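Ribokinase (Arabidopsis thaliana, PDB 6ILS) catalyses the magnesium-dependent transfer of a phosphoryl group from ATP to O-5 of D-ribose, giving D-ribose 5-phosphate. Local coordinates at residues V8-A13 against Q142-D147; T95-V100 against I111-A116; V251-G256 against Q291-I296. All coordinates share one frame; numbering follows the deposited sequence.

Contact 1 of 3, residues V8-A13 against Q142-D147; sequences VGSANA and QREIPD. With RIB (alpha-D-ribofuranose), chain F.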
# COMPACT_ATOMS: atom_id res chain seq x y z
N VAL B 8 11.74 11.07 -17.68
CA VAL B 8 12.49 10.96 -16.46
C VAL B 8 11.61 11.45 -15.34
O VAL B 8 11.16 12.60 -15.35
CB VAL B 8 13.81 11.76 -16.51
CG1 VAL B 8 14.62 11.51 -15.22
CG2 VAL B 8 14.62 11.37 -17.74
N GLY B 9 11.31 10.59 -14.38
CA GLY B 9 10.43 11.04 -13.34
C GLY B 9 10.01 9.97 -12.37
O GLY B 9 10.75 8.99 -12.15
N SER B 10 8.82 10.14 -11.82
CA SER B 10 8.33 9.36 -10.69
C SER B 10 7.53 8.11 -11.02
O SER B 10 6.84 8.06 -12.04
CB SER B 10 7.46 10.24 -9.82
OG SER B 10 6.38 10.75 -10.60
N ALA B 11 7.57 7.15 -10.12
CA ALA B 11 6.72 5.97 -10.16
C ALA B 11 6.16 5.76 -8.76
O ALA B 11 6.92 5.71 -7.81
CB ALA B 11 7.49 4.74 -10.64
N ASN B 12 4.84 5.67 -8.64
CA ASN B 12 4.13 5.50 -7.37
C ASN B 12 3.21 4.30 -7.41
O ASN B 12 2.56 4.06 -8.42
CB ASN B 12 3.26 6.72 -7.03
CG ASN B 12 4.06 7.95 -6.70
OD1 ASN B 12 5.16 7.87 -6.16
ND2 ASN B 12 3.48 9.11 -6.98
N ALA B 13 3.10 3.59 -6.29
CA ALA B 13 1.93 2.74 -6.11
C ALA B 13 0.85 3.63 -5.51
O ALA B 13 1.07 4.28 -4.50
CB ALA B 13 2.23 1.55 -5.20
N GLN B 142 8.50 15.90 -14.69
CA GLN B 142 7.47 16.44 -13.81
C GLN B 142 8.13 16.89 -12.51
O GLN B 142 9.35 16.95 -12.43
CB GLN B 142 6.36 15.42 -13.52
CG GLN B 142 6.04 14.49 -14.70
CD GLN B 142 7.11 13.43 -14.91
OE1 GLN B 142 7.66 12.85 -13.95
NE2 GLN B 142 7.42 13.17 -16.16
N ARG B 143 7.34 17.17 -11.48
CA ARG B 143 7.94 17.63 -10.23
C ARG B 143 7.70 16.69 -9.07
O ARG B 143 7.23 17.09 -8.00
CB ARG B 143 7.44 19.03 -9.93
CG ARG B 143 7.81 19.95 -11.07
CD ARG B 143 8.11 21.35 -10.61
NE ARG B 143 9.20 21.43 -9.63
CZ ARG B 143 9.08 22.08 -8.48
NH1 ARG B 143 7.93 22.66 -8.17
NH2 ARG B 143 10.10 22.13 -7.62
N GLU B 144 8.07 15.43 -9.28
CA GLU B 144 7.93 14.37 -8.27
C GLU B 144 9.25 13.64 -8.07
O GLU B 144 9.29 12.55 -7.48
CB GLU B 144 6.81 13.38 -8.69
CG GLU B 144 5.42 14.00 -8.68
CD GLU B 144 4.29 12.96 -8.80
OE1 GLU B 144 4.49 11.89 -9.42
OE2 GLU B 144 3.20 13.23 -8.24
N ILE B 145 10.33 14.22 -8.59
CA ILE B 145 11.71 13.80 -8.28
C ILE B 145 12.51 15.09 -7.97
O ILE B 145 12.00 16.20 -8.19
CB ILE B 145 12.37 13.00 -9.44
CG1 ILE B 145 12.67 13.92 -10.63
CG2 ILE B 145 11.50 11.81 -9.88
CD1 ILE B 145 13.43 13.29 -11.74
N PRO B 146 13.73 14.97 -7.44
CA PRO B 146 14.40 16.20 -6.98
C PRO B 146 14.69 17.25 -8.06
O PRO B 146 15.05 16.90 -9.17
CB PRO B 146 15.73 15.68 -6.40
CG PRO B 146 15.40 14.30 -5.93
CD PRO B 146 14.43 13.76 -6.96
N ASP B 147 14.54 18.53 -7.70
CA ASP B 147 14.90 19.64 -8.58
C ASP B 147 16.28 19.44 -9.21
O ASP B 147 16.49 19.73 -10.38
CB ASP B 147 14.88 20.96 -7.80
CG ASP B 147 13.47 21.45 -7.49
OD1 ASP B 147 12.54 21.12 -8.24
OD2 ASP B 147 13.30 22.18 -6.49
O5 RIB F . -1.17 12.40 -12.12
C5 RIB F . -1.47 11.20 -11.45
C4 RIB F . -0.47 10.90 -10.53
O4 RIB F . -0.19 12.03 -9.58
C3 RIB F . -1.08 9.77 -9.59
O3 RIB F . -0.82 8.43 -10.25
C2 RIB F . -0.59 9.95 -8.45
O2 RIB F . 0.37 8.89 -8.04
C1 RIB F . 0.16 11.45 -8.46
O1 RIB F . 1.53 11.30 -8.39
O HOH W 1 10.90 14.59 -13.65
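Glu144 OE1 is gripped twice: Ser10 OG donates to it across the contact at a short 2.5 Å, and Lys41 N, at the start of helix 41-51, donates a second bond. The seryl donor uses the anti lone pair, the one turned away from OE2. In this ribokinase-like (PfkB-family) fold, the carboxylate stands just beyond the end of the parallel strand 138-143, while Ser10 lies in the link between strands 5-8 and 12-18. An extended chain beyond CG carries the carboxylate out to the sugar, where OE2 accepts from O1 of the bound ribose at 2.6 Å. Ser10 OG stands between the backbone N and the carbonyl carbon (chi1 58°), beside Glu144 CB; it also bonds to Gly42 N, so the same helix start holds both partners of the short bond.

Behind this polar pair the two segments meet closely. A side chain on Gly9 would run into Gln142 OE1, which lies 3.4 Å from Gly9 CA; the Gln142 chain is bent at chi2, which turns CD back, and its NE2 is held by Gln45. Ser10 N is buried without a partner in the model. Ile145 CG2 lies against the backbone carbon Gly9 C at 3.4 Å. A water joins the backbones, accepting from Gln142 N at 2.9 Å and bonding to Val8 O. Farther from the sugar, Ile145 crosses Val8 at about a right angle, with 4.1 Å between Ile145 CD1 and Val8 CG1.

Contact 2 of 3, residues T95-V100 against I111-A116; sequences TGHAVV and IIVGGA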
# COMPACT_ATOMS: atom_id res chain seq x y z
N THR B 95 9.80 1.95 -2.84
CA THR B 95 9.13 2.54 -4.01
C THR B 95 8.18 3.62 -3.50
O THR B 95 7.51 3.42 -2.48
CB THR B 95 8.36 1.46 -4.82
OG1 THR B 95 9.29 0.49 -5.32
CG2 THR B 95 7.55 2.05 -5.99
N GLY B 96 8.15 4.77 -4.16
CA GLY B 96 7.26 5.84 -3.76
C GLY B 96 5.81 5.38 -3.81
O GLY B 96 5.43 4.51 -4.59
N HIS B 97 4.99 5.96 -2.95
CA HIS B 97 3.59 5.62 -2.97
C HIS B 97 2.76 6.79 -2.47
O HIS B 97 3.28 7.73 -1.86
CB HIS B 97 3.31 4.34 -2.16
CG HIS B 97 3.97 4.29 -0.81
ND1 HIS B 97 5.32 4.10 -0.66
CD2 HIS B 97 3.45 4.36 0.44
CE1 HIS B 97 5.62 4.08 0.63
NE2 HIS B 97 4.50 4.23 1.32
N ALA B 98 1.47 6.73 -2.78
CA ALA B 98 0.52 7.78 -2.42
C ALA B 98 -0.74 7.15 -1.84
O ALA B 98 -1.41 6.36 -2.51
CB ALA B 98 0.18 8.63 -3.64
N VAL B 99 -1.05 7.48 -0.59
CA VAL B 99 -2.30 7.06 0.01
C VAL B 99 -3.40 8.04 -0.36
O VAL B 99 -3.41 9.18 0.12
CB VAL B 99 -2.19 6.94 1.53
CG1 VAL B 99 -3.54 6.58 2.14
CG2 VAL B 99 -1.13 5.91 1.90
N VAL B 100 -4.31 7.61 -1.22
CA VAL B 100 -5.37 8.49 -1.70
C VAL B 100 -6.70 8.15 -1.01
O VAL B 100 -7.36 7.17 -1.36
CB VAL B 100 -5.53 8.38 -3.22
CG1 VAL B 100 -6.55 9.39 -3.73
CG2 VAL B 100 -4.19 8.59 -3.90
N ILE B 111 -1.78 11.56 0.89
CA ILE B 111 -0.45 11.53 1.51
C ILE B 111 0.54 10.91 0.54
O ILE B 111 0.35 9.77 0.09
CB ILE B 111 -0.44 10.73 2.83
CG1 ILE B 111 -1.51 11.24 3.79
CG2 ILE B 111 0.93 10.78 3.48
CD1 ILE B 111 -1.45 10.61 5.17
N ILE B 112 1.59 11.65 0.19
CA ILE B 112 2.57 11.16 -0.78
C ILE B 112 3.89 10.82 -0.10
O ILE B 112 4.46 11.63 0.64
CB ILE B 112 2.78 12.17 -1.93
CG1 ILE B 112 1.66 12.00 -2.95
CG2 ILE B 112 4.14 11.96 -2.60
CD1 ILE B 112 1.74 12.88 -4.16
N VAL B 113 4.36 9.59 -0.34
CA VAL B 113 5.65 9.16 0.15
C VAL B 113 6.64 9.21 -1.00
O VAL B 113 6.45 8.52 -2.02
CB VAL B 113 5.61 7.72 0.73
CG1 VAL B 113 7.00 7.30 1.21
CG2 VAL B 113 4.60 7.63 1.87
N GLY B 114 7.67 10.04 -0.87
CA GLY B 114 8.63 10.23 -1.94
C GLY B 114 9.40 8.97 -2.24
O GLY B 114 9.56 8.57 -3.40
N GLY B 115 9.88 8.33 -1.18
CA GLY B 115 10.64 7.11 -1.32
C GLY B 115 11.79 7.20 -2.30
O GLY B 115 12.50 8.22 -2.34
N ALA B 116 11.94 6.16 -3.11
CA ALA B 116 13.01 6.09 -4.10
C ALA B 116 12.93 7.23 -5.10
O ALA B 116 13.95 7.63 -5.67
CB ALA B 116 12.97 4.75 -4.82
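His97 and Val113 exchange both backbone groups: His97 N donates to Val113 O at 3.1 Å, on a carbonyl lone pair, and Val113 N returns a tighter bond of 2.6 Å to His97 O, nearly in line with that carbonyl. Val99 and Ile111 repeat the pattern, with Val99 N to Ile111 O at 2.8 Å and Ile111 N to Val99 O at 3.0 Å. Between these hydrogen-bonded pairs lies the non-hydrogen-bonded pair Ala98-Ile112, where Ala98 CA approaches Ile111 O at 3.2 Å in a CA-H...O contact and Ala98 CB packs on Ile112 CG1.

These bonds tie together the antiparallel beta hairpin of strands 96-102 and 108-113 in the smaller sheet. Ala98 turns its backbone to Ala13 and Ile15 of strand 12-18, whereas Ile111 and Ile112 pair with a parallel strand of the second subunit, so the sheet continues through the dimer interface.

His97 CG stands between its backbone N and carbonyl carbon (chi1 46°), and the side chain lies alongside Val113. The ring is held at its edge, ND1 donating to Thr95 O at 2.9 Å almost in the ring plane. Val113 covers one face in a CH-pi contact, its CB 3.7 Å from the centroid of the His97 ring. NE2 is buried with no partner in the model. An alanine at His97 would probably leave Thr95 O without this donor and bare the Val113 methyls CG1 and CG2, which touch ring atoms CE1 and NE2.

Contact 3 of 3, residues V251-G256 against Q291-I296; sequences VVDTTG and QVKGAI. With NA (sodium ion), chain G; ATP (adenosine-5'-triphosphate), chain E.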
# COMPACT_ATOMS: atom_id res chain seq x y z
N VAL B 251 -17.64 10.60 -17.62
CA VAL B 251 -16.45 10.73 -16.79
C VAL B 251 -16.46 9.72 -15.66
O VAL B 251 -17.22 9.85 -14.70
CB VAL B 251 -16.33 12.13 -16.19
CG1 VAL B 251 -15.02 12.23 -15.40
CG2 VAL B 251 -16.40 13.18 -17.28
N VAL B 252 -15.60 8.72 -15.76
CA VAL B 252 -15.49 7.69 -14.74
C VAL B 252 -14.41 8.02 -13.72
O VAL B 252 -14.60 7.85 -12.52
CB VAL B 252 -15.20 6.31 -15.39
CG1 VAL B 252 -14.70 5.30 -14.36
CG2 VAL B 252 -16.43 5.80 -16.11
N ASP B 253 -13.28 8.52 -14.20
CA ASP B 253 -12.13 8.75 -13.34
C ASP B 253 -11.11 9.60 -14.07
O ASP B 253 -10.50 9.14 -15.03
CB ASP B 253 -11.52 7.41 -12.91
CG ASP B 253 -10.29 7.57 -12.05
OD1 ASP B 253 -10.07 8.66 -11.48
OD2 ASP B 253 -9.53 6.59 -11.92
N THR B 254 -10.90 10.83 -13.60
CA THR B 254 -9.94 11.72 -14.25
C THR B 254 -8.49 11.48 -13.85
O THR B 254 -7.60 12.14 -14.36
CB THR B 254 -10.25 13.19 -13.96
OG1 THR B 254 -10.14 13.42 -12.55
CG2 THR B 254 -11.65 13.54 -14.44
N THR B 255 -8.24 10.51 -12.97
CA THR B 255 -6.87 10.23 -12.58
C THR B 255 -6.02 9.85 -13.80
O THR B 255 -6.39 8.96 -14.58
CB THR B 255 -6.80 9.09 -11.53
OG1 THR B 255 -7.62 9.43 -10.40
CG2 THR B 255 -5.36 8.89 -11.09
N GLY B 256 -4.89 10.54 -13.96
CA GLY B 256 -3.96 10.27 -15.04
C GLY B 256 -4.26 11.02 -16.34
O GLY B 256 -3.50 10.96 -17.30
N GLN B 291 -12.64 8.09 -19.24
CA GLN B 291 -13.79 7.21 -19.33
C GLN B 291 -13.52 5.81 -18.78
O GLN B 291 -14.39 4.93 -18.85
CB GLN B 291 -14.27 7.14 -20.78
CG GLN B 291 -14.53 8.54 -21.35
CD GLN B 291 -15.16 8.52 -22.72
OE1 GLN B 291 -16.19 7.88 -22.93
NE2 GLN B 291 -14.55 9.24 -23.66
N VAL B 292 -12.35 5.61 -18.19
CA VAL B 292 -11.95 4.32 -17.63
C VAL B 292 -11.27 4.53 -16.27
O VAL B 292 -10.54 5.50 -16.08
CB VAL B 292 -11.00 3.55 -18.59
CG1 VAL B 292 -10.35 2.35 -17.89
CG2 VAL B 292 -11.75 3.12 -19.83
N LYS B 293 -11.52 3.64 -15.31
CA LYS B 293 -10.96 3.83 -13.97
C LYS B 293 -9.49 3.43 -13.92
O LYS B 293 -9.06 2.49 -14.59
CB LYS B 293 -11.79 3.06 -12.92
CG LYS B 293 -11.20 3.07 -11.51
CD LYS B 293 -12.24 3.35 -10.42
CE LYS B 293 -12.40 4.85 -10.20
NZ LYS B 293 -12.99 5.20 -8.87
N GLY B 294 -8.70 4.16 -13.13
CA GLY B 294 -7.28 3.91 -12.98
C GLY B 294 -6.45 4.78 -13.90
O GLY B 294 -6.97 5.28 -14.90
N ALA B 295 -5.18 4.98 -13.59
CA ALA B 295 -4.32 5.80 -14.45
C ALA B 295 -3.82 4.98 -15.64
O ALA B 295 -4.34 5.10 -16.76
CB ALA B 295 -3.14 6.37 -13.66
N ILE B 296 -2.81 4.15 -15.40
CA ILE B 296 -2.21 3.36 -16.46
C ILE B 296 -3.19 2.40 -17.17
O ILE B 296 -3.14 2.27 -18.40
CB ILE B 296 -0.96 2.64 -15.91
CG1 ILE B 296 0.09 3.70 -15.56
CG2 ILE B 296 -0.42 1.63 -16.92
CD1 ILE B 296 1.49 3.17 -15.18
NA NA G . -8.65 7.46 -15.86
PG ATP E . -4.03 18.28 -14.45
O1G ATP E . -2.61 18.58 -14.79
O2G ATP E . -4.22 16.80 -14.19
O3G ATP E . -4.45 19.00 -13.21
PB ATP E . -6.30 19.49 -15.58
O1B ATP E . -6.79 19.80 -16.93
O2B ATP E . -6.22 20.75 -14.86
O3B ATP E . -4.89 18.79 -15.71
PA ATP E . -8.49 17.64 -15.08
O1A ATP E . -9.75 18.48 -14.93
O2A ATP E . -8.57 16.44 -14.17
O3A ATP E . -7.22 18.50 -14.69
O5' ATP E . -8.38 17.13 -16.56
C5' ATP E . -7.24 16.42 -16.98
C4' ATP E . -7.33 16.27 -18.56
O4' ATP E . -8.67 15.59 -18.93
C3' ATP E . -7.36 17.42 -19.09
O3' ATP E . -6.63 17.42 -20.33
C2' ATP E . -8.95 17.76 -19.41
O2' ATP E . -8.97 18.76 -20.47
C1' ATP E . -9.49 16.65 -19.70
N9 ATP E . -10.85 16.57 -19.13
C8 ATP E . -11.48 16.82 -17.94
N7 ATP E . -12.79 16.52 -18.11
C5 ATP E . -12.97 16.07 -19.39
C6 ATP E . -14.10 15.63 -20.07
N6 ATP E . -15.45 15.54 -19.58
N1 ATP E . -14.00 15.24 -21.34
C2 ATP E . -12.77 15.26 -21.98
N3 ATP E . -11.66 15.68 -21.32
C4 ATP E . -11.77 16.09 -20.02
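The Asp253 carboxylate is the flat group between the two loops. Over one face, Thr255 N donates to OD1 at 3.0 Å from well above the plane, closing an Asx turn. On the opposite side the bent Lys293 chain crosses the aspartate at about a right angle, its CE lying 3.8 Å from Asp253 OD2. Both oxygens are also met at the edge. Thr255 OG1 gives OD1 a second bond, 2.8 Å long, on the syn lone pair, and Gly294 N reaches OD2 at 2.8 Å on the anti lone pair, with an N-H...O angle of 164°. Asp253 CG is anti to the backbone N (chi1 178°). Opposite charges lie near each other here, yet Lys293 NZ stops short of contact with OD2, so the lysine lends mainly its methylenes and perhaps some electrostatic attraction.

Three bonds fix the carboxylate, and backbone carbonyls of both loops bind a sodium ion. Asp253 O binds it at 2.6 Å and Val292 O at 2.7 Å; Thr255 O and Gly294 O are longer ligands. At the exposed margin Val252 packs CG2 against Gln291 O at 3.5 Å and CG1 on Lys293 CB. Toward the nucleotide, Val251 CG2 comes to 3.4 Å from N6 of ATP. Gly256 occupies the N-cap position of helix 257-270, which carries Asp259, the predicted proton acceptor. A cage of carbonyls from the loop before helix 257-270 and the loop after helix 275-289, completed by Cys289 O, matches the monovalent-cation site of ribokinases, filled here by sodium and predicted to take potassium.

In the fold
Contacts 1 and 2 are buried, whereas contact 3 is partly buried, with valines and a lysine at its exposed margin. Strand 12-18 connects the first two: Ala13 of contact 1 pairs by probable backbone hydrogen bonds with Gly96 and Ala98 of contact 2, joining the start of strand 12-18 to the neighbouring strand 96-102 in the smaller sheet. Contact 3 touches neither, its centre about 20 Å from that of contact 1 and 19 Å from that of contact 2. Their chemistry differs accordingly: contact 1 presents a carboxylate to the sugar, contact 2 relies on a backbone ladder and extends into the second subunit, and contact 3 gathers carbonyls round a metal near the nucleotide.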